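Local atomic coordinates of periplasmic protein-probably involved in high-affinity Fe2+ transport (Escherichia coli F11, PDB entry 5I0Y), a protein that binds copper in the periplasm and is probably involved in high-affinity Fe2+ transport. Residues Y72-N77 with K103-G108; K40-L45 with F147-L152; L19-L24 with Y110-H115; G62-Y67 with P96-N101. The protein carries 1 engineered substitution. All blocks are in the same frame, centred on the assembly; numbering follows the deposited sequence.

Interaction 1 (Y72-N77 with K103-G108)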
loop_
_atom_site.group_PDB
_atom_site.type_symbol
_atom_site.label_atom_id
_atom_site.label_comp_id
_atom_site.label_asym_id
_atom_site.label_seq_id
_atom_site.Cartn_x
_atom_site.Cartn_y
_atom_site.Cartn_z
ATOM N N TYR B 72 11.669 -7.528 11.769
ATOM C CA TYR B 72 11.927 -7.061 13.123
ATOM C C TYR B 72 12.899 -7.975 13.859
ATOM O O TYR B 72 13.014 -9.155 13.551
ATOM C CB TYR B 72 10.602 -6.928 13.923
ATOM C CG TYR B 72 9.962 -8.263 14.248
ATOM C CD1 TYR B 72 10.366 -8.996 15.369
ATOM C CD2 TYR B 72 8.994 -8.819 13.411
ATOM C CE1 TYR B 72 9.805 -10.222 15.673
ATOM C CE2 TYR B 72 8.424 -10.055 13.710
ATOM C CZ TYR B 72 8.856 -10.751 14.833
ATOM O OH TYR B 72 8.336 -11.982 15.170
ATOM N N THR B 73 13.566 -7.400 14.855
ATOM C CA THR B 73 14.372 -8.164 15.804
ATOM C C THR B 73 13.918 -7.726 17.181
ATOM O O THR B 73 14.047 -6.558 17.526
ATOM C CB THR B 73 15.877 -7.891 15.633
ATOM O OG1 THR B 73 16.261 -8.199 14.290
ATOM C CG2 THR B 73 16.693 -8.754 16.608
ATOM N N LEU B 74 13.365 -8.662 17.942
ATOM C CA LEU B 74 12.785 -8.391 19.245
ATOM C C LEU B 74 13.651 -9.042 20.307
ATOM O O LEU B 74 14.003 -10.212 20.194
ATOM C CB LEU B 74 11.364 -8.978 19.293
ATOM C CG LEU B 74 10.521 -8.833 20.562
ATOM C CD1 LEU B 74 10.179 -7.357 20.784
ATOM C CD2 LEU B 74 9.268 -9.711 20.475
ATOM N N VAL B 75 13.980 -8.274 21.339
ATOM C CA VAL B 75 14.860 -8.765 22.398
ATOM C C VAL B 75 14.226 -8.469 23.744
ATOM O O VAL B 75 13.870 -7.333 24.040
ATOM C CB VAL B 75 16.288 -8.143 22.316
ATOM C CG1 VAL B 75 17.187 -8.653 23.442
ATOM C CG2 VAL B 75 16.934 -8.408 20.962
ATOM N N ASN B 76 14.065 -9.505 24.561
ATOM C CA ASN B 76 13.721 -9.309 25.952
ATOM C C ASN B 76 15.051 -8.985 26.650
ATOM O O ASN B 76 15.942 -9.842 26.758
ATOM C CB ASN B 76 13.046 -10.562 26.528
ATOM C CG ASN B 76 12.735 -10.430 28.002
ATOM O OD1 ASN B 76 13.511 -9.843 28.758
ATOM N ND2 ASN B 76 11.600 -10.992 28.430
ATOM N N ASN B 77 15.212 -7.726 27.053
ATOM C CA ASN B 77 16.464 -7.259 27.647
ATOM C C ASN B 77 16.739 -7.857 29.022
ATOM O O ASN B 77 17.893 -7.886 29.464
ATOM C CB ASN B 77 16.465 -5.735 27.761
ATOM C CG ASN B 77 16.650 -5.037 26.429
ATOM O OD1 ASN B 77 16.226 -3.889 26.271
ATOM N ND2 ASN B 77 17.292 -5.703 25.478
ATOM N N LYS B 103 4.356 -14.394 19.283
ATOM C CA LYS B 103 4.418 -14.848 20.653
ATOM C C LYS B 103 5.510 -14.036 21.320
ATOM O O LYS B 103 6.624 -13.973 20.814
ATOM C CB LYS B 103 4.723 -16.348 20.702
ATOM C CG LYS B 103 4.627 -16.964 22.087
ATOM C CD LYS B 103 5.104 -18.408 22.090
ATOM C CE LYS B 103 5.481 -18.841 23.497
ATOM N NZ LYS B 103 6.679 -18.092 23.980
ATOM N N MET B 104 5.168 -13.387 22.425
ATOM C CA MET B 104 6.146 -12.646 23.222
ATOM C C MET B 104 7.018 -13.602 24.046
ATOM O O MET B 104 6.824 -14.815 24.027
ATOM C CB MET B 104 5.434 -11.604 24.081
ATOM C CG MET B 104 4.846 -10.454 23.258
ATOM S SD MET B 104 6.064 -9.402 22.425
ATOM C CE MET B 104 6.589 -8.372 23.790
ATOM N N MET B 105 7.973 -13.034 24.772
ATOM C CA MET B 105 8.948 -13.819 25.513
ATOM C C MET B 105 8.904 -13.443 26.993
ATOM O O MET B 105 9.940 -13.236 27.638
ATOM C CB MET B 105 10.336 -13.624 24.888
ATOM C CG MET B 105 10.334 -13.924 23.395
ATOM S SD MET B 105 11.903 -13.697 22.545
ATOM C CE MET B 105 11.909 -11.942 22.195
ATOM N N GLY B 106 7.686 -13.340 27.519
ATOM C CA GLY B 106 7.465 -13.021 28.928
ATOM C C GLY B 106 7.335 -11.546 29.215
ATOM O O GLY B 106 7.732 -10.713 28.398
ATOM N N VAL B 107 6.760 -11.220 30.370
ATOM C CA VAL B 107 6.694 -9.841 30.847
ATOM C C VAL B 107 8.116 -9.341 31.095
ATOM O O VAL B 107 8.968 -10.108 31.554
ATOM C CB VAL B 107 5.801 -9.689 32.112
ATOM C CG1 VAL B 107 4.358 -10.057 31.788
ATOM C CG2 VAL B 107 6.306 -10.547 33.264
ATOM N N GLY B 108 8.382 -8.081 30.754
ATOM C CA GLY B 108 9.717 -7.512 30.917
ATOM C C GLY B 108 10.036 -6.305 30.056
ATOM O O GLY B 108 9.168 -5.773 29.362
#
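Asn76, at the end of strand 69-76, reaches over to the loop that follows strand 95-102 and donates a hydrogen bond from ND2 to the backbone O of Met105 (2.9 Å). The bond is bent, with an N-H...O angle of 139°, and the donor comes in from above the carbonyl plane, 41° out of it. Asn76 CG stands anti to the backbone N (chi1 177°), which sets CG on the side of the loop. Two residues back on the same strand, Leu74 provides the apolar half. Its CD2 meets the sulphur of Met104, SD, at 3.8 Å, the two side chains crossing at about a right angle. Met105 slides past Leu74 in the opposite direction, and in one of its two modelled conformers CE rests 3.8 Å from Leu74 CG; with the side chain split, that touch is less certain than the others. The connection is of Greek-key type in a beta sandwich: strands 69-76, 82-92 and 95-102 follow one another as neighbours, and this loop then leads to strand 108-117, which returns beside strand 69-76. A second shell fixes both partners. Asn76 OD1 bonds to Thr79 N and weakly to Asp78 N, holding the amide against the turn that follows. On the loop side, Tyr110 OH is hydrogen-bonded both to Met105 N and to Gly106 O, just flanking the carbonyl that Asn76 grips, and Asp42 OD2 bonds to Met104 N. Gly106 takes a positive phi as the loop bends toward strand 108-117.

Interaction 2 (K40-L45 with F147-L152). With CU (copper (II) ion), chain D.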
loop_
_atom_site.group_PDB
_atom_site.type_symbol
_atom_site.label_atom_id
_atom_site.label_comp_id
_atom_site.label_asym_id
_atom_site.label_seq_id
_atom_site.Cartn_x
_atom_site.Cartn_y
_atom_site.Cartn_z
ATOM N N LYS B 40 -2.361 -18.841 19.402
ATOM C CA LYS B 40 -0.961 -19.171 19.696
ATOM C C LYS B 40 -0.043 -17.953 19.809
ATOM O O LYS B 40 1.190 -18.099 19.889
ATOM C CB LYS B 40 -0.399 -20.116 18.637
ATOM C CG LYS B 40 -1.014 -21.513 18.642
ATOM C CD LYS B 40 -0.121 -22.517 17.926
ATOM C CE LYS B 40 0.039 -22.168 16.452
ATOM N NZ LYS B 40 1.049 -22.978 15.719
ATOM N N ALA B 41 -0.647 -16.772 19.806
ATOM C CA ALA B 41 0.075 -15.505 19.862
ATOM C C ALA B 41 -0.259 -14.756 21.147
ATOM O O ALA B 41 -1.268 -15.033 21.810
ATOM C CB ALA B 41 -0.297 -14.640 18.657
ATOM N N ASP B 42 0.595 -13.790 21.496
ATOM C CA ASP B 42 0.360 -12.913 22.635
ATOM C C ASP B 42 -0.084 -11.524 22.196
ATOM O O ASP B 42 -0.894 -10.886 22.849
ATOM C CB ASP B 42 1.633 -12.806 23.480
ATOM C CG ASP B 42 1.999 -14.129 24.140
ATOM O OD1 ASP B 42 1.094 -14.775 24.730
ATOM O OD2 ASP B 42 3.180 -14.519 24.066
ATOM N N VAL B 43 0.479 -11.044 21.082
ATOM C CA VAL B 43 0.130 -9.708 20.594
ATOM C C VAL B 43 0.136 -9.731 19.065
ATOM O O VAL B 43 0.704 -10.630 18.461
ATOM C CB VAL B 43 1.112 -8.593 21.093
ATOM C CG1 VAL B 43 1.263 -8.587 22.623
ATOM C CG2 VAL B 43 2.484 -8.690 20.416
ATOM N N HIS B 44 -0.520 -8.740 18.473
ATOM C CA HIS B 44 -0.242 -8.342 17.093
ATOM C C HIS B 44 0.684 -7.166 17.186
ATOM O O HIS B 44 0.336 -6.160 17.809
ATOM C CB HIS B 44 -1.542 -7.938 16.400
ATOM C CG HIS B 44 -1.444 -7.845 14.885
ATOM N ND1 HIS B 44 -1.137 -8.905 14.102
ATOM C CD2 HIS B 44 -1.653 -6.769 14.026
ATOM C CE1 HIS B 44 -1.159 -8.519 12.805
ATOM N NE2 HIS B 44 -1.459 -7.213 12.765
ATOM N N LEU B 45 1.881 -7.308 16.615
ATOM C CA LEU B 45 2.883 -6.251 16.624
ATOM C C LEU B 45 2.853 -5.531 15.285
ATOM O O LEU B 45 2.763 -6.162 14.236
ATOM C CB LEU B 45 4.276 -6.838 16.894
ATOM C CG LEU B 45 5.468 -5.863 16.943
ATOM C CD1 LEU B 45 5.387 -4.932 18.142
ATOM C CD2 LEU B 45 6.774 -6.650 16.944
ATOM N N PHE B 147 10.533 -0.580 25.299
ATOM C CA PHE B 147 9.236 -0.575 25.946
ATOM C C PHE B 147 9.163 -1.633 27.026
ATOM O O PHE B 147 9.880 -2.629 26.971
ATOM C CB PHE B 147 8.084 -0.735 24.917
ATOM C CG PHE B 147 8.089 -2.046 24.161
ATOM C CD1 PHE B 147 7.126 -3.013 24.437
ATOM C CD2 PHE B 147 9.010 -2.298 23.144
ATOM C CE1 PHE B 147 7.106 -4.215 23.743
ATOM C CE2 PHE B 147 8.995 -3.496 22.446
ATOM C CZ PHE B 147 8.037 -4.453 22.741
ATOM N N LYS B 148 8.276 -1.396 27.987
ATOM C CA LYS B 148 7.966 -2.382 29.007
ATOM C C LYS B 148 6.707 -3.142 28.600
ATOM O O LYS B 148 5.650 -2.551 28.371
ATOM C CB LYS B 148 7.808 -1.717 30.369
ATOM C CG LYS B 148 7.843 -2.710 31.520
ATOM C CD LYS B 148 7.344 -2.082 32.806
ATOM C CE LYS B 148 7.168 -3.130 33.892
ATOM N NZ LYS B 148 6.100 -2.784 34.871
ATOM N N TYR B 149 6.837 -4.452 28.471
ATOM C CA TYR B 149 5.710 -5.314 28.148
ATOM C C TYR B 149 5.218 -6.028 29.404
ATOM O O TYR B 149 5.985 -6.738 30.054
ATOM C CB TYR B 149 6.106 -6.341 27.077
ATOM C CG TYR B 149 5.025 -7.350 26.795
ATOM C CD1 TYR B 149 3.845 -6.967 26.160
ATOM C CD2 TYR B 149 5.172 -8.683 27.176
ATOM C CE1 TYR B 149 2.846 -7.889 25.910
ATOM C CE2 TYR B 149 4.180 -9.605 26.929
ATOM C CZ TYR B 149 3.023 -9.204 26.297
ATOM O OH TYR B 149 2.046 -10.133 26.071
ATOM N N VAL B 150 3.942 -5.840 29.734
ATOM C CA VAL B 150 3.352 -6.451 30.929
ATOM C C VAL B 150 2.225 -7.415 30.578
ATOM O O VAL B 150 1.721 -8.148 31.431
ATOM C CB VAL B 150 2.878 -5.391 31.960
ATOM C CG1 VAL B 150 4.074 -4.692 32.598
ATOM C CG2 VAL B 150 1.921 -4.381 31.342
ATOM N N GLY B 151 1.869 -7.433 29.297
ATOM C CA GLY B 151 0.728 -8.183 28.828
ATOM C C GLY B 151 -0.413 -7.240 28.510
ATOM O O GLY B 151 -0.280 -6.008 28.585
ATOM N N LEU B 152 -1.546 -7.823 28.158
ATOM C CA LEU B 152 -2.709 -7.039 27.768
ATOM C C LEU B 152 -3.808 -7.208 28.800
ATOM O O LEU B 152 -3.729 -8.094 29.654
ATOM C CB LEU B 152 -3.200 -7.474 26.388
ATOM C CG LEU B 152 -2.189 -7.288 25.255
ATOM C CD1 LEU B 152 -2.669 -8.042 24.028
ATOM C CD2 LEU B 152 -1.992 -5.810 24.950
HETATM CU CU CU D . -2.158 -6.440 11.001
#
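Val43 and Tyr149 meet tip to tip, and the touch is apolar: Val43 CG1 lies 3.7 Å from Tyr149 CE1, approaching the ring obliquely. The same methyl also faces Leu152 CD1 at 4.2 Å, so one methyl touches both side chains. Mixed contacts flank this pair. Tyr149 OH comes 3.7 Å from Asp42 CB, and Leu152 CD1 packs on Asp42 O at 3.6 Å. Within its own segment the chain doubles back over the tyrosine, and Gly151 N stands 3.5 Å above the centre of the Tyr149 ring. Ile102 is opposed by two residues, Asp42 and Val43, a classic bulge at the start of strand 43-51. No hydrogen bond joins the two segments, the carboxylate of Asp42 being taken up by Met104 N. Metal binding falls to the next residue, whose CB points away from 147-152: His44 NE2 binds copper at 2.0 Å, with Met90, His97 and His127 of the second subunit as the other ligands. Asn101 OD1 takes the hydrogen bond of His44 ND1 and so helps set the imidazole's rotation. The chemistry implies a join that rests on van der Waals contact, with no hydrogen bond across it, the end of strand 141-149 lying against the reverse side of a metal-bearing strand.

Interaction 3 (L19-L24 with Y110-H115)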
loop_
_atom_site.group_PDB
_atom_site.type_symbol
_atom_site.label_atom_id
_atom_site.label_comp_id
_atom_site.label_asym_id
_atom_site.label_seq_id
_atom_site.Cartn_x
_atom_site.Cartn_y
_atom_site.Cartn_z
ATOM N N LEU B 19 7.607 7.053 12.322
ATOM C CA LEU B 19 7.601 5.611 12.447
ATOM C C LEU B 19 7.395 5.243 13.893
ATOM O O LEU B 19 8.204 5.604 14.744
ATOM C CB LEU B 19 8.913 5.018 11.941
ATOM C CG LEU B 19 9.319 5.462 10.532
ATOM C CD1 LEU B 19 10.355 6.584 10.548
ATOM C CD2 LEU B 19 9.852 4.270 9.769
ATOM N N ALA B 20 6.309 4.528 14.171
ATOM C CA ALA B 20 5.987 4.101 15.534
ATOM C C ALA B 20 5.797 2.593 15.588
ATOM O O ALA B 20 5.350 1.977 14.608
ATOM C CB ALA B 20 4.722 4.786 16.019
ATOM N N ALA B 21 6.166 1.992 16.713
ATOM C CA ALA B 21 5.845 0.599 16.985
ATOM C C ALA B 21 4.642 0.597 17.912
ATOM O O ALA B 21 4.574 1.392 18.848
ATOM C CB ALA B 21 7.029 -0.095 17.626
ATOM N N VAL B 22 3.678 -0.277 17.639
ATOM C CA VAL B 22 2.530 -0.427 18.522
ATOM C C VAL B 22 2.175 -1.894 18.584
ATOM O O VAL B 22 2.631 -2.689 17.766
ATOM C CB VAL B 22 1.300 0.391 18.066
ATOM C CG1 VAL B 22 1.572 1.887 18.152
ATOM C CG2 VAL B 22 0.884 -0.003 16.660
ATOM N N TYR B 23 1.373 -2.253 19.575
ATOM C CA TYR B 23 0.878 -3.615 19.696
ATOM C C TYR B 23 -0.560 -3.630 20.214
ATOM O O TYR B 23 -1.055 -2.665 20.780
ATOM C CB TYR B 23 1.813 -4.498 20.547
ATOM C CG TYR B 23 1.941 -4.072 21.982
ATOM C CD1 TYR B 23 1.167 -4.659 22.982
ATOM C CD2 TYR B 23 2.845 -3.086 22.351
ATOM C CE1 TYR B 23 1.288 -4.266 24.304
ATOM C CE2 TYR B 23 2.972 -2.686 23.669
ATOM C CZ TYR B 23 2.200 -3.281 24.640
ATOM O OH TYR B 23 2.349 -2.863 25.947
ATOM N N LEU B 24 -1.226 -4.748 19.972
ATOM C CA LEU B 24 -2.609 -4.955 20.412
ATOM C C LEU B 24 -2.807 -6.459 20.568
ATOM O O LEU B 24 -1.873 -7.245 20.380
ATOM C CB LEU B 24 -3.607 -4.356 19.405
ATOM C CG LEU B 24 -3.524 -4.910 17.977
ATOM C CD1 LEU B 24 -4.892 -4.898 17.298
ATOM C CD2 LEU B 24 -2.524 -4.138 17.134
ATOM N N TYR B 110 11.771 -4.695 26.914
ATOM C CA TYR B 110 12.100 -5.114 25.560
ATOM C C TYR B 110 12.758 -4.036 24.696
ATOM O O TYR B 110 12.548 -2.837 24.902
ATOM C CB TYR B 110 10.812 -5.523 24.849
ATOM C CG TYR B 110 10.331 -6.900 25.180
ATOM C CD1 TYR B 110 10.605 -7.971 24.344
ATOM C CD2 TYR B 110 9.564 -7.119 26.318
ATOM C CE1 TYR B 110 10.147 -9.241 24.636
ATOM C CE2 TYR B 110 9.120 -8.393 26.639
ATOM C CZ TYR B 110 9.401 -9.440 25.785
ATOM O OH TYR B 110 8.942 -10.708 26.078
ATOM N N LYS B 111 13.553 -4.501 23.737
ATOM C CA LYS B 111 14.014 -3.698 22.618
ATOM C C LYS B 111 13.374 -4.306 21.381
ATOM O O LYS B 111 13.240 -5.527 21.295
ATOM C CB LYS B 111 15.538 -3.784 22.478
ATOM C CG LYS B 111 16.035 -3.352 21.108
ATOM C CD LYS B 111 17.552 -3.353 20.992
ATOM C CE LYS B 111 17.989 -2.301 19.982
ATOM N NZ LYS B 111 19.240 -2.627 19.251
ATOM N N VAL B 112 12.931 -3.468 20.444
ATOM C CA VAL B 112 12.570 -3.962 19.117
ATOM C C VAL B 112 13.181 -3.050 18.064
ATOM O O VAL B 112 13.155 -1.819 18.199
ATOM C CB VAL B 112 11.047 -4.203 18.925
ATOM C CG1 VAL B 112 10.235 -2.901 18.885
ATOM C CG2 VAL B 112 10.788 -5.061 17.693
ATOM N N THR B 113 13.753 -3.685 17.047
ATOM C CA THR B 113 14.298 -2.974 15.904
ATOM C C THR B 113 13.526 -3.390 14.654
ATOM O O THR B 113 13.329 -4.572 14.401
ATOM C CB THR B 113 15.804 -3.225 15.753
ATOM O OG1 THR B 113 16.460 -2.759 16.940
ATOM C CG2 THR B 113 16.404 -2.467 14.540
ATOM N N TYR B 114 13.081 -2.390 13.902
ATOM C CA TYR B 114 12.470 -2.618 12.599
ATOM C C TYR B 114 13.496 -2.345 11.517
ATOM O O TYR B 114 14.146 -1.312 11.538
ATOM C CB TYR B 114 11.232 -1.741 12.403
ATOM C CG TYR B 114 10.062 -2.039 13.319
ATOM C CD1 TYR B 114 9.962 -3.245 14.032
ATOM C CD2 TYR B 114 9.011 -1.122 13.433
ATOM C CE1 TYR B 114 8.884 -3.493 14.861
ATOM C CE2 TYR B 114 7.919 -1.379 14.246
ATOM C CZ TYR B 114 7.863 -2.561 14.960
ATOM O OH TYR B 114 6.779 -2.859 15.765
ATOM N N HIS B 115 13.626 -3.285 10.584
ATOM C CA HIS B 115 14.546 -3.187 9.434
ATOM C C HIS B 115 13.735 -2.864 8.219
ATOM O O HIS B 115 12.931 -3.695 7.787
ATOM C CB HIS B 115 15.295 -4.506 9.236
ATOM C CG HIS B 115 15.846 -5.096 10.517
ATOM N ND1 HIS B 115 16.872 -4.526 11.190
ATOM C CD2 HIS B 115 15.480 -6.229 11.241
ATOM C CE1 HIS B 115 17.153 -5.256 12.281
ATOM N NE2 HIS B 115 16.302 -6.301 12.318
#
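Ala21 of strand 17-24 receives the far end of Tyr114, which crosses to it from strand 108-117. The tyrosine starts at a CB directed toward the opposing strand, and chi1 of -66° sets CG anti to the carbonyl carbon. At CG the ring takes a less common twist, chi2 -17°, which turns its plane well away from the usual perpendicular setting. Nearer the base, Tyr72 lies beside the inner part of the ring, near CD1, and the ring meets Phe87 edge-to-face. Further out, CE2 touches Ala21 CB at 3.7 Å and Ala21 CA at 4.0 Å, the methyl coming to the ring obliquely, while Ala20 O lies 4.2 Å from CE2 at the ring edge, near its plane. CZ keeps the same 3.7 Å from Ala21 CB. At the tip, where Leu45 CD1 also packs, OH comes closest, 3.3 Å from that methyl, yet its polar needs are met by another strand: it is hydrogen-bonded to the main-chain O of Gln46 on strand 43-51. The hydroxyl is thus buried but satisfied, and this bond holds the end of the ring beside the alanine methyl. Val112, two residues earlier, adds a looser touch, its CG1 4.4 Å from Ala21 CB, and Tyr145 packs against both Ala21 and the Tyr114 ring. The two strands run at 126° to each other with axes 9.3 Å apart, exchanging no backbone bonds: this is facing-layer packing in the core of a beta sandwich, as expected of an immunoglobulin-like E-set fold.

Interaction 4 (G62-Y67 with P96-N101). With CU (copper (II) ion), chain D.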
loop_
_atom_site.group_PDB
_atom_site.type_symbol
_atom_site.label_atom_id
_atom_site.label_comp_id
_atom_site.label_asym_id
_atom_site.label_seq_id
_atom_site.Cartn_x
_atom_site.Cartn_y
_atom_site.Cartn_z
ATOM N N GLY B 62 0.846 12.716 6.762
ATOM C CA GLY B 62 -0.182 11.824 7.292
ATOM C C GLY B 62 -0.499 10.609 6.434
ATOM O O GLY B 62 -1.161 9.677 6.897
ATOM N N GLU B 63 -0.036 10.600 5.185
ATOM C CA GLU B 63 -0.339 9.489 4.299
ATOM C C GLU B 63 0.472 8.251 4.618
ATOM O O GLU B 63 1.652 8.332 4.924
ATOM C CB GLU B 63 -0.160 9.930 2.846
ATOM C CG GLU B 63 -1.238 10.922 2.408
ATOM C CD GLU B 63 -0.949 11.628 1.100
ATOM O OE1 GLU B 63 -1.653 12.642 0.841
ATOM O OE2 GLU B 63 -0.055 11.160 0.338
ATOM N N TRP B 64 -0.182 7.105 4.557
ATOM C CA TRP B 64 0.501 5.840 4.746
ATOM C C TRP B 64 1.598 5.651 3.728
ATOM O O TRP B 64 1.486 6.076 2.574
ATOM C CB TRP B 64 -0.506 4.707 4.623
ATOM C CG TRP B 64 0.037 3.375 5.027
ATOM C CD1 TRP B 64 0.687 3.058 6.211
ATOM C CD2 TRP B 64 0.012 2.143 4.258
ATOM N NE1 TRP B 64 1.043 1.749 6.243
ATOM C CE2 TRP B 64 0.663 1.129 5.094
ATOM C CE3 TRP B 64 -0.485 1.775 3.015
ATOM C CZ2 TRP B 64 0.785 -0.195 4.692
ATOM C CZ3 TRP B 64 -0.341 0.430 2.617
ATOM C CH2 TRP B 64 0.289 -0.519 3.426
ATOM N N ILE B 65 2.702 5.041 4.139
ATOM C CA ILE B 65 3.745 4.727 3.164
ATOM C C ILE B 65 3.561 3.258 2.766
ATOM O O ILE B 65 3.784 2.372 3.579
ATOM C CB ILE B 65 5.149 4.941 3.753
ATOM C CG1 ILE B 65 5.329 6.381 4.291
ATOM C CG2 ILE B 65 6.197 4.602 2.697
ATOM C CD1 ILE B 65 5.205 7.501 3.268
ATOM N N PRO B 66 3.134 3.000 1.512
ATOM C CA PRO B 66 2.852 1.639 1.042
ATOM C C PRO B 66 4.075 0.957 0.455
ATOM O O PRO B 66 5.099 1.613 0.216
ATOM C CB PRO B 66 1.809 1.890 -0.054
ATOM C CG PRO B 66 2.293 3.160 -0.704
ATOM C CD PRO B 66 2.893 3.988 0.437
ATOM N N TYR B 67 3.981 -0.356 0.262
ATOM C CA TYR B 67 5.014 -1.155 -0.442
ATOM C C TYR B 67 6.339 -1.248 0.300
ATOM O O TYR B 67 7.360 -1.574 -0.311
ATOM C CB TYR B 67 5.213 -0.683 -1.898
ATOM C CG TYR B 67 3.967 -0.908 -2.704
ATOM C CD1 TYR B 67 3.717 -2.140 -3.311
ATOM C CD2 TYR B 67 3.034 0.108 -2.844
ATOM C CE1 TYR B 67 2.554 -2.342 -4.053
ATOM C CE2 TYR B 67 1.871 -0.091 -3.572
ATOM C CZ TYR B 67 1.643 -1.301 -4.161
ATOM O OH TYR B 67 0.472 -1.442 -4.878
ATOM N N PRO B 96 -4.592 0.941 6.830
ATOM C CA PRO B 96 -3.499 0.004 6.532
ATOM C C PRO B 96 -2.332 0.132 7.500
ATOM O O PRO B 96 -2.119 1.195 8.084
ATOM C CB PRO B 96 -3.060 0.443 5.126
ATOM C CG PRO B 96 -3.429 1.883 5.051
ATOM C CD PRO B 96 -4.716 2.018 5.832
ATOM N N HIS B 97 -1.580 -0.952 7.654
ATOM C CA HIS B 97 -0.366 -0.952 8.495
ATOM C C HIS B 97 0.508 -2.100 8.072
ATOM O O HIS B 97 0.190 -2.806 7.103
ATOM C CB HIS B 97 -0.751 -1.024 9.994
ATOM C CG HIS B 97 -1.425 -2.310 10.376
ATOM N ND1 HIS B 97 -2.739 -2.387 10.704
ATOM C CD2 HIS B 97 -0.934 -3.606 10.424
ATOM C CE1 HIS B 97 -3.049 -3.674 10.961
ATOM N NE2 HIS B 97 -1.960 -4.422 10.781
ATOM N N TYR B 98 1.645 -2.269 8.760
ATOM C CA TYR B 98 2.442 -3.495 8.615
ATOM C C TYR B 98 2.449 -4.227 9.940
ATOM O O TYR B 98 2.567 -3.594 10.979
ATOM C CB TYR B 98 3.888 -3.182 8.180
ATOM C CG TYR B 98 3.952 -2.395 6.896
ATOM C CD1 TYR B 98 3.983 -3.051 5.660
ATOM C CD2 TYR B 98 3.974 -1.009 6.921
ATOM C CE1 TYR B 98 4.038 -2.328 4.478
ATOM C CE2 TYR B 98 4.026 -0.268 5.740
ATOM C CZ TYR B 98 4.052 -0.936 4.523
ATOM O OH TYR B 98 4.096 -0.202 3.355
ATOM N N GLY B 99 2.321 -5.548 9.929
ATOM C CA GLY B 99 2.299 -6.242 11.209
ATOM C C GLY B 99 2.318 -7.738 11.128
ATOM O O GLY B 99 2.436 -8.305 10.050
ATOM N N ALA B 100 2.248 -8.362 12.304
ATOM C CA ALA B 100 2.241 -9.834 12.431
ATOM C C ALA B 100 1.831 -10.210 13.836
ATOM O O ALA B 100 2.203 -9.544 14.800
ATOM C CB ALA B 100 3.606 -10.448 12.123
ATOM N N ASN B 101 1.056 -11.286 13.964
ATOM C CA ASN B 101 0.875 -11.927 15.269
ATOM C C ASN B 101 2.212 -12.517 15.697
ATOM O O ASN B 101 2.905 -13.158 14.901
ATOM C CB ASN B 101 -0.130 -13.067 15.182
ATOM C CG ASN B 101 -1.572 -12.595 15.155
ATOM O OD1 ASN B 101 -1.904 -11.416 15.376
ATOM N ND2 ASN B 101 -2.469 -13.559 14.938
HETATM CU CU CU D . -2.158 -6.440 11.001
#
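Trp64 holds CG anti to its backbone N (chi1 -170°) and Tyr98 holds CG anti to its carbonyl carbon (chi1 -57°), and these turns start both side chains toward one another; the rings then meet where a loop folds over strand 95-102 of the beta sandwich. Pro96 completes the group from the other side. Its CB sits over the six-membered ring of Trp64 in a CH-pi contact, 3.5 Å from the centroid, while Tyr98 OH lies above the opposite face, toward the rim. The two aromatic planes are 30° apart and slid past each other, so overlap is slight: it is mainly Trp64 CZ2 that touches, 3.4 Å from Tyr98 CZ and over one face of the phenol, offset toward its rim. The hydroxyl then fastens the loop. Tyr98 OH donates to Ile65 O in a short bond of 2.6 Å, lying in the carbonyl plane on a lone pair, and is itself bonded to Leu68 N, so one buried oxygen joins the strand to the loop at two points. The dimer interface is close by: Met124 of the second subunit packs on Trp64, and Tyr67 stacks on Tyr67 of that subunit. Between Pro96 and Tyr98, the chain turns His97 the other way, away from the loop and into the copper site with His44, Met90 and His127 of the second subunit; its NE2 binds the copper ion at 2.0 Å.

From the N terminus, strand 17-24 opens interaction 3, whose loop closes only at strand 108-117. Interaction 2 begins next, at 40-45, and ends last, at 147-152, so the two cross. Inside both loops lie interaction 4, from 62-67 to 96-101, and interaction 1, from 72-77 to 103-108, which cross each other in turn. Interactions 1, 2 and 3 adjoin: Gly108 O meets Tyr149 N, Thr73 OG1 meets His115 NE2, and His44 N meets Leu24 O. Interactions 2 and 4 share the copper ion through His44 and His97. Together they tie the core and one end of the sandwich to the metal site and dimer interface.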